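Local coordinates for protein NADH:ubiquinone oxidoreductase, Na translocating, F subunit (Porphyromonas gingivalis, PDB 2R6H) that binds flavin-adenine dinucleotide as part of a redox flavoprotein, joining an FAD-binding beta-barrel domain to an NAD-binding domain of Rossmann-like fold, at residues 47-52 with 126-132; 150-155 with 257-261; 157-163 with 186-192. All coordinates share one frame; numbering follows the deposited sequence.

Contact 1: residues 47-52 with 126-132; sequences IKIPKY and GISSSYI. With FAD (flavin-adenine dinucleotide), chain H.
Tyr52 reaches across to Ile127, where its OH donates a hydrogen bond to Ile127 O. The carbonyl oxygen lies at the ring edge, near its plane, while Tyr131 CB sits over one face, 4.0 Å from the Tyr52 ring centroid. The two phenol rings meet obliquely, with planes at 42°.

The closely packed part lies further inward. Ile49 sends CG2 to Ile127 CD1 (3.4 Å) and lays CG1 and CD1 beside Ser128, whose OG is hydrogen-bonded to Tyr89 OH. Ile47 makes a looser contact, its CG1 4.4 Å from Ile132 CD1. On the partly exposed side the rings of Tyr52 and Tyr131 pack together with Pro50. Tyr131 CG is anti to the backbone N (chi1 174°), which carries the ring to Pro50, whose CD lies over the centre of one face, 3.7 Å from the Tyr131 ring centroid.

Gly126 O anchors the turn that follows it, taking Ser130 N and Ser130 OG from opposite faces of its plane. Residues 127-129 grip the FAD pyrophosphate: Ile127 N binds O2A at 3.1 Å, and Ser129 gives both N and OG to O2P. Strand 44-49 crosses the helix almost at right angles, held between strands 85-90 and 140-147 of the antiparallel sheet, and strand 78-81 also packs against Ile49, Tyr52 and Ile127.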
loop_
_atom_site.group_PDB
_atom_site.type_symbol
_atom_site.label_atom_id
_atom_site.label_comp_id
_atom_site.label_asym_id
_atom_site.label_seq_id
_atom_site.Cartn_x
_atom_site.Cartn_y
_atom_site.Cartn_z
ATOM N N ILE A 47 9.194 7.338 -10.135
ATOM C CA ILE A 47 9.248 6.818 -11.491
ATOM C C ILE A 47 9.128 7.947 -12.491
ATOM O O ILE A 47 8.344 8.871 -12.296
ATOM C CB ILE A 47 8.098 5.839 -11.784
ATOM C CG1 ILE A 47 7.911 4.858 -10.633
ATOM C CG2 ILE A 47 8.370 5.085 -13.082
ATOM C CD1 ILE A 47 9.136 4.046 -10.334
ATOM N N LYS A 48 9.917 7.873 -13.559
ATOM C CA LYS A 48 9.700 8.750 -14.693
ATOM C C LYS A 48 8.619 8.127 -15.545
ATOM O O LYS A 48 8.743 6.993 -15.995
ATOM C CB LYS A 48 10.979 8.974 -15.511
ATOM C CG LYS A 48 11.776 10.204 -15.074
ATOM C CD LYS A 48 12.779 10.682 -16.128
ATOM C CE LYS A 48 13.695 11.778 -15.561
ATOM N NZ LYS A 48 14.712 12.253 -16.552
ATOM N N ILE A 49 7.535 8.864 -15.720
ATOM C CA ILE A 49 6.487 8.488 -16.640
ATOM C C ILE A 49 6.646 9.346 -17.903
ATOM O O ILE A 49 6.602 10.583 -17.831
ATOM C CB ILE A 49 5.111 8.746 -16.024
ATOM C CG1 ILE A 49 4.710 7.594 -15.113
ATOM C CG2 ILE A 49 4.093 8.846 -17.097
ATOM C CD1 ILE A 49 5.311 7.677 -13.762
ATOM N N PRO A 50 6.818 8.697 -19.070
ATOM C CA PRO A 50 7.084 9.404 -20.325
ATOM C C PRO A 50 5.791 9.795 -21.032
ATOM O O PRO A 50 4.703 9.494 -20.530
ATOM C CB PRO A 50 7.780 8.328 -21.135
ATOM C CG PRO A 50 6.933 7.125 -20.813
ATOM C CD PRO A 50 6.563 7.269 -19.328
ATOM N N LYS A 51 5.911 10.458 -22.181
ATOM C CA LYS A 51 4.752 10.673 -23.033
ATOM C C LYS A 51 4.298 9.292 -23.497
ATOM O O LYS A 51 5.125 8.419 -23.740
ATOM C CB LYS A 51 5.106 11.562 -24.226
ATOM C CG LYS A 51 5.495 12.989 -23.846
ATOM C CD LYS A 51 5.702 13.917 -25.069
ATOM C CE LYS A 51 4.376 14.265 -25.757
ATOM N NZ LYS A 51 4.469 15.388 -26.739
ATOM N N TYR A 52 2.992 9.084 -23.600
ATOM C CA TYR A 52 2.495 7.769 -23.956
ATOM C C TYR A 52 0.986 7.711 -24.164
ATOM O O TYR A 52 0.255 8.668 -23.920
ATOM C CB TYR A 52 2.879 6.763 -22.877
ATOM C CG TYR A 52 1.936 6.804 -21.705
ATOM C CD1 TYR A 52 2.229 7.561 -20.585
ATOM C CD2 TYR A 52 0.733 6.112 -21.730
ATOM C CE1 TYR A 52 1.360 7.615 -19.519
ATOM C CE2 TYR A 52 -0.141 6.161 -20.671
ATOM C CZ TYR A 52 0.176 6.915 -19.563
ATOM O OH TYR A 52 -0.694 6.976 -18.494
ATOM N N GLY A 126 -5.501 8.030 -13.970
ATOM C CA GLY A 126 -4.200 8.450 -13.477
ATOM C C GLY A 126 -3.074 8.208 -14.460
ATOM O O GLY A 126 -2.788 7.063 -14.795
ATOM N N ILE A 127 -2.423 9.280 -14.913
ATOM C CA ILE A 127 -1.441 9.151 -15.985
ATOM C C ILE A 127 -0.249 8.295 -15.570
ATOM O O ILE A 127 0.414 7.702 -16.409
ATOM C CB ILE A 127 -0.957 10.524 -16.556
ATOM C CG1 ILE A 127 0.091 11.142 -15.653
ATOM C CG2 ILE A 127 -2.105 11.493 -16.785
ATOM C CD1 ILE A 127 1.480 10.834 -16.100
ATOM N N SER A 128 0.025 8.220 -14.279
ATOM C CA SER A 128 1.149 7.425 -13.824
ATOM C C SER A 128 0.759 5.976 -13.566
ATOM O O SER A 128 1.289 5.049 -14.182
ATOM C CB SER A 128 1.757 8.036 -12.571
ATOM O OG SER A 128 2.702 7.148 -12.003
ATOM N N SER A 129 -0.163 5.772 -12.641
ATOM C CA SER A 129 -0.609 4.422 -12.359
ATOM C C SER A 129 -0.972 3.687 -13.663
ATOM O O SER A 129 -0.647 2.512 -13.817
ATOM C CB SER A 129 -1.771 4.431 -11.376
ATOM O OG SER A 129 -2.903 5.035 -11.966
ATOM N N SER A 130 -1.611 4.386 -14.604
ATOM C CA SER A 130 -2.048 3.768 -15.856
ATOM C C SER A 130 -0.875 3.286 -16.687
ATOM O O SER A 130 -1.002 2.290 -17.389
ATOM C CB SER A 130 -2.917 4.710 -16.696
ATOM O OG SER A 130 -4.106 5.069 -16.022
ATOM N N TYR A 131 0.259 3.982 -16.622
ATOM C CA TYR A 131 1.433 3.584 -17.400
ATOM C C TYR A 131 2.068 2.384 -16.738
ATOM O O TYR A 131 2.363 1.394 -17.402
ATOM C CB TYR A 131 2.460 4.720 -17.548
ATOM C CG TYR A 131 3.760 4.306 -18.226
ATOM C CD1 TYR A 131 3.813 4.044 -19.595
ATOM C CD2 TYR A 131 4.939 4.187 -17.502
ATOM C CE1 TYR A 131 5.002 3.672 -20.218
ATOM C CE2 TYR A 131 6.136 3.810 -18.116
ATOM C CZ TYR A 131 6.164 3.559 -19.469
ATOM O OH TYR A 131 7.350 3.184 -20.060
ATOM N N ILE A 132 2.268 2.464 -15.428
ATOM C CA ILE A 132 2.865 1.348 -14.709
ATOM C C ILE A 132 2.083 0.068 -14.958
ATOM O O ILE A 132 2.665 -0.977 -15.242
ATOM C CB ILE A 132 2.956 1.621 -13.206
ATOM C CG1 ILE A 132 3.996 2.718 -12.952
ATOM C CG2 ILE A 132 3.330 0.353 -12.478
ATOM C CD1 ILE A 132 3.835 3.441 -11.637
HETATM P PA FAD H . -3.152 11.193 -11.498
HETATM O O1A FAD H . -2.260 11.973 -10.539
HETATM O O2A FAD H . -3.035 11.628 -12.963
HETATM O O5B FAD H . -4.706 11.277 -11.030
HETATM C C5B FAD H . -5.119 10.707 -9.796
HETATM C C4B FAD H . -6.628 10.494 -9.790
HETATM O O4B FAD H . -7.289 11.732 -9.969
HETATM C C3B FAD H . -7.081 9.575 -10.915
HETATM O O3B FAD H . -7.930 8.593 -10.375
HETATM C C2B FAD H . -7.868 10.452 -11.865
HETATM O O2B FAD H . -8.985 9.752 -12.366
HETATM C C1B FAD H . -8.293 11.609 -10.967
HETATM N N9A FAD H . -8.530 12.893 -11.687
HETATM C C8A FAD H . -7.715 13.526 -12.602
HETATM N N7A FAD H . -8.320 14.676 -13.000
HETATM C C5A FAD H . -9.512 14.792 -12.353
HETATM C C6A FAD H . -10.530 15.757 -12.378
HETATM N N6A FAD H . -10.469 16.787 -13.222
HETATM N N1A FAD H . -11.656 15.594 -11.582
HETATM C C2A FAD H . -11.779 14.482 -10.762
HETATM N N3A FAD H . -10.772 13.528 -10.739
HETATM C C4A FAD H . -9.657 13.677 -11.521
HETATM N N1 FAD H . 0.585 5.318 -4.566
HETATM C C2 FAD H . 0.662 3.951 -4.634
HETATM O O2 FAD H . -0.165 3.360 -5.315
HETATM N N3 FAD H . 1.656 3.274 -3.943
HETATM C C4 FAD H . 2.593 3.961 -3.175
HETATM O O4 FAD H . 3.505 3.406 -2.538
HETATM C C4X FAD H . 2.504 5.341 -3.118
HETATM N N5 FAD H . 3.428 6.029 -2.361
HETATM C C5X FAD H . 3.331 7.405 -2.294
HETATM C C6 FAD H . 4.259 8.092 -1.518
HETATM C C7 FAD H . 4.209 9.478 -1.427
HETATM C C7M FAD H . 5.236 10.182 -0.581
HETATM C C8 FAD H . 3.213 10.170 -2.120
HETATM C C8M FAD H . 3.130 11.659 -2.034
HETATM C C9 FAD H . 2.287 9.475 -2.890
HETATM C C9A FAD H . 2.337 8.092 -2.986
HETATM N N10 FAD H . 1.414 7.392 -3.748
HETATM C C10 FAD H . 1.499 6.020 -3.809
HETATM C "C1'" FAD H . 0.449 8.069 -4.675
HETATM C "C2'" FAD H . 1.077 8.123 -6.058
HETATM O "O2'" FAD H . 2.253 8.892 -5.994
HETATM C "C3'" FAD H . 0.145 8.735 -7.098
HETATM O "O3'" FAD H . -0.510 9.874 -6.588
HETATM C "C4'" FAD H . -0.851 7.691 -7.565
HETATM O "O4'" FAD H . -0.119 6.745 -8.297
HETATM C "C5'" FAD H . -1.898 8.296 -8.484
HETATM O "O5'" FAD H . -1.244 9.150 -9.394
HETATM P P FAD H . -1.486 8.972 -10.974
HETATM O O1P FAD H . -0.431 9.721 -11.752
HETATM O O2P FAD H . -1.536 7.508 -11.326
HETATM O O3P FAD H . -2.922 9.616 -11.228
#

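Contact 2: residues 150-155 with 257-261; sequences FHIQDT and EYYMC
Tyr259 points its ring from strand 256-261, within the parallel sheet of the Rossmann-like NAD-binding domain, into loop 150-155, which leads there from strand 140-147 of the FAD-binding barrel. The phenol crosses Ile152 at about a right angle and Gln153 at a slant. Phe150 CE2 and His151 O lie at the Tyr259 ring edge, near its plane, with CE2 4.3 Å from Tyr259 CD1. The turn of Phe150 explains this approach: CG anti to the backbone N (chi1 180°) carries the ring to the strand, where CZ also lies 4.2 Å from the carbonyl O of Met260, a selenomethionine.

The Tyr259 hydroxyl ties loop to strand. It accepts a fairly straight bond from Gln153 N (3.0 Å, 161°) and donates to Glu257 OE1 (3.1 Å), which it meets from above the carboxylate plane. In Gln153, chi1 of -52° puts CG beside the backbone N and against that hydroxyl, and the bend at chi2 turns the amide back until NE2 reaches His151 O at 2.9 Å, bracing the loop from within. OE1 of Glu257 also makes a salt bridge with Arg186, which would probably favour the charged carboxylate. Elsewhere the Tyr259 ring stacks on Phe285 of strand 284-287, and Ile152 leans on helix 168-181.

Beyond the inverse gamma turn centred on Asp154, Thr155 meets Glu257 at the more exposed end of the contact, where Thr155 OG1 donates to the syn lone pair of Glu257 OE2 at 2.8 Å.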
loop_
_atom_site.group_PDB
_atom_site.type_symbol
_atom_site.label_atom_id
_atom_site.label_comp_id
_atom_site.label_asym_id
_atom_site.label_seq_id
_atom_site.Cartn_x
_atom_site.Cartn_y
_atom_site.Cartn_z
ATOM N N PHE A 150 9.296 9.462 6.436
ATOM C CA PHE A 150 8.388 8.605 7.188
ATOM C C PHE A 150 9.117 7.394 7.761
ATOM O O PHE A 150 9.279 6.378 7.085
ATOM C CB PHE A 150 7.226 8.147 6.303
ATOM C CG PHE A 150 6.247 7.248 7.002
ATOM C CD1 PHE A 150 6.001 5.969 6.532
ATOM C CD2 PHE A 150 5.573 7.681 8.132
ATOM C CE1 PHE A 150 5.102 5.140 7.173
ATOM C CE2 PHE A 150 4.674 6.857 8.779
ATOM C CZ PHE A 150 4.437 5.584 8.299
ATOM N N HIS A 151 9.597 7.423 9.038
ATOM C CA HIS A 151 10.473 6.376 9.563
ATOM C C HIS A 151 10.132 5.968 11.000
ATOM O O HIS A 151 9.589 6.762 11.771
ATOM C CB HIS A 151 11.946 6.819 9.501
ATOM C CG HIS A 151 12.415 7.228 8.132
ATOM N ND1 HIS A 151 13.114 8.391 7.905
ATOM C CD2 HIS A 151 12.286 6.619 6.928
ATOM C CE1 HIS A 151 13.390 8.488 6.612
ATOM N NE2 HIS A 151 12.899 7.429 6.001
ATOM N N ILE A 152 10.505 4.737 11.353
ATOM C CA ILE A 152 10.324 4.228 12.707
ATOM C C ILE A 152 11.022 5.119 13.729
ATOM O O ILE A 152 12.127 5.607 13.490
ATOM C CB ILE A 152 10.858 2.789 12.845
ATOM C CG1 ILE A 152 10.358 1.922 11.689
ATOM C CG2 ILE A 152 10.444 2.194 14.183
ATOM C CD1 ILE A 152 11.141 0.640 11.504
ATOM N N GLN A 153 10.370 5.327 14.869
ATOM C CA GLN A 153 10.967 6.076 15.965
ATOM C C GLN A 153 11.837 5.176 16.833
ATOM O O GLN A 153 11.483 4.029 17.104
ATOM C CB GLN A 153 9.881 6.740 16.815
ATOM C CG GLN A 153 8.891 7.565 16.013
ATOM C CD GLN A 153 9.545 8.737 15.309
ATOM O OE1 GLN A 153 10.014 9.679 15.950
ATOM N NE2 GLN A 153 9.580 8.687 13.982
ATOM N N ASP A 154 12.976 5.703 17.267
ATOM C CA ASP A 154 13.792 5.032 18.269
ATOM C C ASP A 154 13.148 5.118 19.648
ATOM O O ASP A 154 13.485 5.989 20.450
ATOM C CB ASP A 154 15.201 5.625 18.297
ATOM C CG ASP A 154 15.924 5.476 16.972
ATOM O OD1 ASP A 154 15.440 4.708 16.114
ATOM O OD2 ASP A 154 16.973 6.127 16.789
ATOM N N THR A 155 12.217 4.208 19.912
ATOM C CA THR A 155 11.623 4.068 21.237
ATOM C C THR A 155 11.534 2.596 21.631
ATOM O O THR A 155 11.814 1.710 20.822
ATOM C CB THR A 155 10.215 4.688 21.288
ATOM O OG1 THR A 155 10.141 5.787 20.371
ATOM C CG2 THR A 155 9.897 5.182 22.691
ATOM N N GLU A 257 2.721 4.403 19.702
ATOM C CA GLU A 257 3.033 5.096 18.470
ATOM C C GLU A 257 2.168 4.467 17.404
ATOM O O GLU A 257 2.071 3.248 17.308
ATOM C CB GLU A 257 4.524 4.987 18.127
ATOM C CG GLU A 257 5.386 6.054 18.810
ATOM C CD GLU A 257 6.800 5.584 19.141
ATOM O OE1 GLU A 257 7.245 4.560 18.556
ATOM O OE2 GLU A 257 7.451 6.253 19.992
ATOM N N TYR A 258 1.510 5.319 16.629
ATOM C CA TYR A 258 0.601 4.893 15.578
ATOM C C TYR A 258 1.227 5.134 14.210
ATOM O O TYR A 258 1.438 6.279 13.803
ATOM C CB TYR A 258 -0.710 5.668 15.696
ATOM C CG TYR A 258 -1.452 5.336 16.954
ATOM C CD1 TYR A 258 -1.198 6.010 18.131
ATOM C CD2 TYR A 258 -2.388 4.321 16.977
ATOM C CE1 TYR A 258 -1.860 5.687 19.290
ATOM C CE2 TYR A 258 -3.059 3.998 18.129
ATOM C CZ TYR A 258 -2.788 4.682 19.279
ATOM O OH TYR A 258 -3.459 4.352 20.426
ATOM N N TYR A 259 1.543 4.068 13.493
ATOM C CA TYR A 259 2.010 4.248 12.132
ATOM C C TYR A 259 0.903 3.848 11.182
ATOM O O TYR A 259 0.527 2.691 11.124
ATOM C CB TYR A 259 3.289 3.443 11.885
ATOM C CG TYR A 259 4.415 3.814 12.827
ATOM C CD1 TYR A 259 5.376 4.752 12.467
ATOM C CD2 TYR A 259 4.501 3.245 14.086
ATOM C CE1 TYR A 259 6.393 5.099 13.342
ATOM C CE2 TYR A 259 5.516 3.584 14.960
ATOM C CZ TYR A 259 6.456 4.507 14.586
ATOM O OH TYR A 259 7.451 4.826 15.472
HETATM N N MSE A 260 0.347 4.806 10.459
HETATM C CA MSE A 260 -0.677 4.453 9.496
HETATM C C MSE A 260 -0.365 4.961 8.104
HETATM O O MSE A 260 0.298 5.972 7.937
HETATM C CB MSE A 260 -2.050 4.942 9.943
HETATM C CG MSE A 260 -2.472 6.269 9.368
HETATM SE SE MSE A 260 -4.268 6.746 9.985
HETATM C CE MSE A 260 -5.120 5.021 9.740
ATOM N N CYS A 261 -0.831 4.221 7.108
ATOM C CA CYS A 261 -0.842 4.697 5.743
ATOM C C CYS A 261 -2.046 4.125 5.026
ATOM O O CYS A 261 -2.278 2.921 5.042
ATOM C CB CYS A 261 0.428 4.311 5.005
ATOM S SG CYS A 261 0.556 5.157 3.418
#

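Contact 3: residues 157-163 with 186-192; sequences AEMLYIG and RKVSYWY
Glu158 and Lys187 run side by side and join in a salt bridge, OE2 to NZ at 3.0 Å, at one end of the two parallel strands of a beta-alpha-beta crossover; Tyr246 OH is hydrogen-bonded to both OE2 and NZ. Glu158 CG lies anti to the backbone N (chi1 180°) and the chain stays extended beyond it, which carries the carboxylate alongside Lys187. Next to them Arg186 NH1 donates to Ala157 O at 2.8 Å and also pairs with Glu257 OE1. Ala157 O lies in the guanidinium plane, although the donor stands above the plane of the carbonyl.

From here backbone bonds zip strand 158-164 to strand 188-194 as a regular parallel pair: Met159 N to Lys187 O (2.9 Å), Ser189 N to Met159 O, Tyr161 N to Ser189 O, Trp191 N to Tyr161 O and, less straight at 152°, Gly163 N to Trp191 O.

On the face turned to the connecting helix 168-181, selenomethionine Met159 crosses Arg186 at about a right angle and sets its CE over one face of the guanidinium, with Val188 CG2 3.7 Å from that CE. Tyr161 CD1 rests 3.9 Å from Val188 CG1, and its OH bonds to Gln174 of the helix.

On the other face, with Leu160, Ile162, Ser189 and Trp191, helix 238-247 packs on Ile162 and Trp191. The indole NE1 is weakly bonded to Ser189 OG, and Trp191 CD1 packs 3.5 Å from Leu160 CD2.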
loop_
_atom_site.group_PDB
_atom_site.type_symbol
_atom_site.label_atom_id
_atom_site.label_comp_id
_atom_site.label_asym_id
_atom_site.label_seq_id
_atom_site.Cartn_x
_atom_site.Cartn_y
_atom_site.Cartn_z
ATOM N N ALA A 157 8.536 1.993 22.757
ATOM C CA ALA A 157 7.073 2.132 22.805
ATOM C C ALA A 157 6.314 1.025 22.073
ATOM O O ALA A 157 6.852 0.387 21.170
ATOM C CB ALA A 157 6.675 3.478 22.240
ATOM N N GLU A 158 5.058 0.797 22.444
ATOM C CA GLU A 158 4.234 -0.110 21.655
ATOM C C GLU A 158 3.966 0.510 20.295
ATOM O O GLU A 158 3.772 1.713 20.192
ATOM C CB GLU A 158 2.902 -0.410 22.345
ATOM C CG GLU A 158 2.013 -1.352 21.541
ATOM C CD GLU A 158 0.673 -1.658 22.211
ATOM O OE1 GLU A 158 0.499 -1.333 23.416
ATOM O OE2 GLU A 158 -0.202 -2.238 21.517
HETATM N N MSE A 159 3.957 -0.312 19.254
HETATM C CA MSE A 159 3.589 0.165 17.938
HETATM C C MSE A 159 2.259 -0.441 17.506
HETATM O O MSE A 159 2.000 -1.630 17.717
HETATM C CB MSE A 159 4.662 -0.191 16.919
HETATM C CG MSE A 159 6.087 -0.102 17.441
HETATM SE SE MSE A 159 7.449 -0.081 16.015
HETATM C CE MSE A 159 8.751 -1.326 16.803
ATOM N N LEU A 160 1.419 0.395 16.907
ATOM C CA LEU A 160 0.188 -0.056 16.275
ATOM C C LEU A 160 0.146 0.441 14.836
ATOM O O LEU A 160 0.057 1.646 14.599
ATOM C CB LEU A 160 -1.025 0.468 17.035
ATOM C CG LEU A 160 -2.346 -0.287 16.864
ATOM C CD1 LEU A 160 -3.282 0.006 18.034
ATOM C CD2 LEU A 160 -3.001 0.067 15.539
ATOM N N TYR A 161 0.223 -0.486 13.882
ATOM C CA TYR A 161 0.177 -0.154 12.458
ATOM C C TYR A 161 -1.240 -0.241 11.911
ATOM O O TYR A 161 -1.959 -1.201 12.177
ATOM C CB TYR A 161 1.095 -1.084 11.666
ATOM C CG TYR A 161 2.548 -0.703 11.751
ATOM C CD1 TYR A 161 3.341 -1.129 12.807
ATOM C CD2 TYR A 161 3.128 0.096 10.776
ATOM C CE1 TYR A 161 4.666 -0.766 12.883
ATOM C CE2 TYR A 161 4.453 0.461 10.843
ATOM C CZ TYR A 161 5.219 0.028 11.895
ATOM O OH TYR A 161 6.543 0.400 11.949
ATOM N N ILE A 162 -1.643 0.765 11.151
ATOM C CA ILE A 162 -2.978 0.800 10.572
ATOM C C ILE A 162 -2.851 0.986 9.072
ATOM O O ILE A 162 -2.549 2.082 8.614
ATOM C CB ILE A 162 -3.791 2.011 11.085
ATOM C CG1 ILE A 162 -3.825 2.059 12.610
ATOM C CG2 ILE A 162 -5.197 1.983 10.517
ATOM C CD1 ILE A 162 -4.635 3.202 13.146
ATOM N N GLY A 163 -3.086 -0.053 8.287
ATOM C CA GLY A 163 -2.968 0.109 6.855
ATOM C C GLY A 163 -4.278 -0.020 6.114
ATOM O O GLY A 163 -5.196 -0.689 6.588
ATOM N N ARG A 186 10.169 -5.098 20.616
ATOM C CA ARG A 186 9.036 -4.215 20.785
ATOM C C ARG A 186 7.727 -4.970 20.539
ATOM O O ARG A 186 7.714 -5.977 19.825
ATOM C CB ARG A 186 9.154 -3.050 19.814
ATOM C CG ARG A 186 10.177 -2.044 20.224
ATOM C CD ARG A 186 9.548 -0.676 20.179
ATOM N NE ARG A 186 10.086 0.163 19.125
ATOM C CZ ARG A 186 9.486 1.253 18.665
ATOM N NH1 ARG A 186 8.300 1.627 19.143
ATOM N NH2 ARG A 186 10.070 1.958 17.709
ATOM N N LYS A 187 6.637 -4.492 21.137
ATOM C CA LYS A 187 5.316 -5.039 20.872
ATOM C C LYS A 187 4.676 -4.309 19.693
ATOM O O LYS A 187 4.623 -3.078 19.657
ATOM C CB LYS A 187 4.439 -4.945 22.110
ATOM C CG LYS A 187 3.016 -5.402 21.878
ATOM C CD LYS A 187 2.504 -6.198 23.074
ATOM C CE LYS A 187 0.989 -6.236 23.098
ATOM N NZ LYS A 187 0.431 -4.877 22.889
ATOM N N VAL A 188 4.207 -5.078 18.719
ATOM C CA VAL A 188 3.840 -4.515 17.428
ATOM C C VAL A 188 2.600 -5.190 16.867
ATOM O O VAL A 188 2.607 -6.391 16.627
ATOM C CB VAL A 188 4.989 -4.691 16.382
ATOM C CG1 VAL A 188 4.581 -4.097 15.052
ATOM C CG2 VAL A 188 6.289 -4.060 16.861
ATOM N N SER A 189 1.538 -4.429 16.650
ATOM C CA SER A 189 0.385 -4.968 15.947
ATOM C C SER A 189 0.198 -4.240 14.615
ATOM O O SER A 189 0.490 -3.046 14.495
ATOM C CB SER A 189 -0.882 -4.862 16.803
ATOM O OG SER A 189 -1.213 -3.511 17.101
ATOM N N TYR A 190 -0.282 -4.965 13.611
ATOM C CA TYR A 190 -0.611 -4.368 12.322
ATOM C C TYR A 190 -2.061 -4.683 11.995
ATOM O O TYR A 190 -2.427 -5.841 11.894
ATOM C CB TYR A 190 0.304 -4.938 11.251
ATOM C CG TYR A 190 0.084 -4.393 9.868
ATOM C CD1 TYR A 190 -0.446 -3.140 9.671
ATOM C CD2 TYR A 190 0.440 -5.129 8.751
ATOM C CE1 TYR A 190 -0.634 -2.639 8.395
ATOM C CE2 TYR A 190 0.267 -4.632 7.478
ATOM C CZ TYR A 190 -0.272 -3.389 7.298
ATOM O OH TYR A 190 -0.457 -2.890 6.021
ATOM N N TRP A 191 -2.886 -3.656 11.859
ATOM C CA TRP A 191 -4.293 -3.829 11.524
ATOM C C TRP A 191 -4.533 -3.328 10.115
ATOM O O TRP A 191 -4.547 -2.124 9.887
ATOM C CB TRP A 191 -5.163 -3.021 12.487
ATOM C CG TRP A 191 -5.014 -3.432 13.913
ATOM C CD1 TRP A 191 -3.938 -3.211 14.723
ATOM C CD2 TRP A 191 -5.965 -4.141 14.704
ATOM N NE1 TRP A 191 -4.160 -3.741 15.969
ATOM C CE2 TRP A 191 -5.401 -4.319 15.980
ATOM C CE3 TRP A 191 -7.242 -4.637 14.461
ATOM C CZ2 TRP A 191 -6.072 -4.970 17.003
ATOM C CZ3 TRP A 191 -7.901 -5.281 15.474
ATOM C CH2 TRP A 191 -7.319 -5.444 16.728
ATOM N N TYR A 192 -4.725 -4.234 9.167
ATOM C CA TYR A 192 -4.941 -3.830 7.775
ATOM C C TYR A 192 -6.395 -3.997 7.354
ATOM O O TYR A 192 -6.978 -5.058 7.534
ATOM C CB TYR A 192 -4.046 -4.651 6.846
ATOM C CG TYR A 192 -4.201 -4.321 5.375
ATOM C CD1 TYR A 192 -3.489 -3.272 4.800
ATOM C CD2 TYR A 192 -5.045 -5.061 4.559
ATOM C CE1 TYR A 192 -3.624 -2.968 3.452
ATOM C CE2 TYR A 192 -5.184 -4.768 3.219
ATOM C CZ TYR A 192 -4.472 -3.723 2.672
ATOM O OH TYR A 192 -4.622 -3.434 1.342
#

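In the fold
Contacts 2 and 3 touch and share the parallel sheet of the NAD-binding domain, in which strand 158-164 is the neighbour of strand 256-261. Contact 3 builds the sheet through backbone bonds, while contact 2 fixes an incoming loop to it through side chains of the strand. Contact 1 lies on the opposite side of the chain's centre, its centre about 30 Å from that of contact 2, and packs a strand of the antiparallel barrel against the helix beside the flavin pyrophosphate. Contacts 1 and 3 are largely buried, contact 2 only in part. Arg186 of contact 3 pairs with Glu257 of contact 2, linking them by charge, whereas contact 1 combines aliphatic and aromatic packing with one phenol-to-carbonyl bond, beside amides that bind the cofactor.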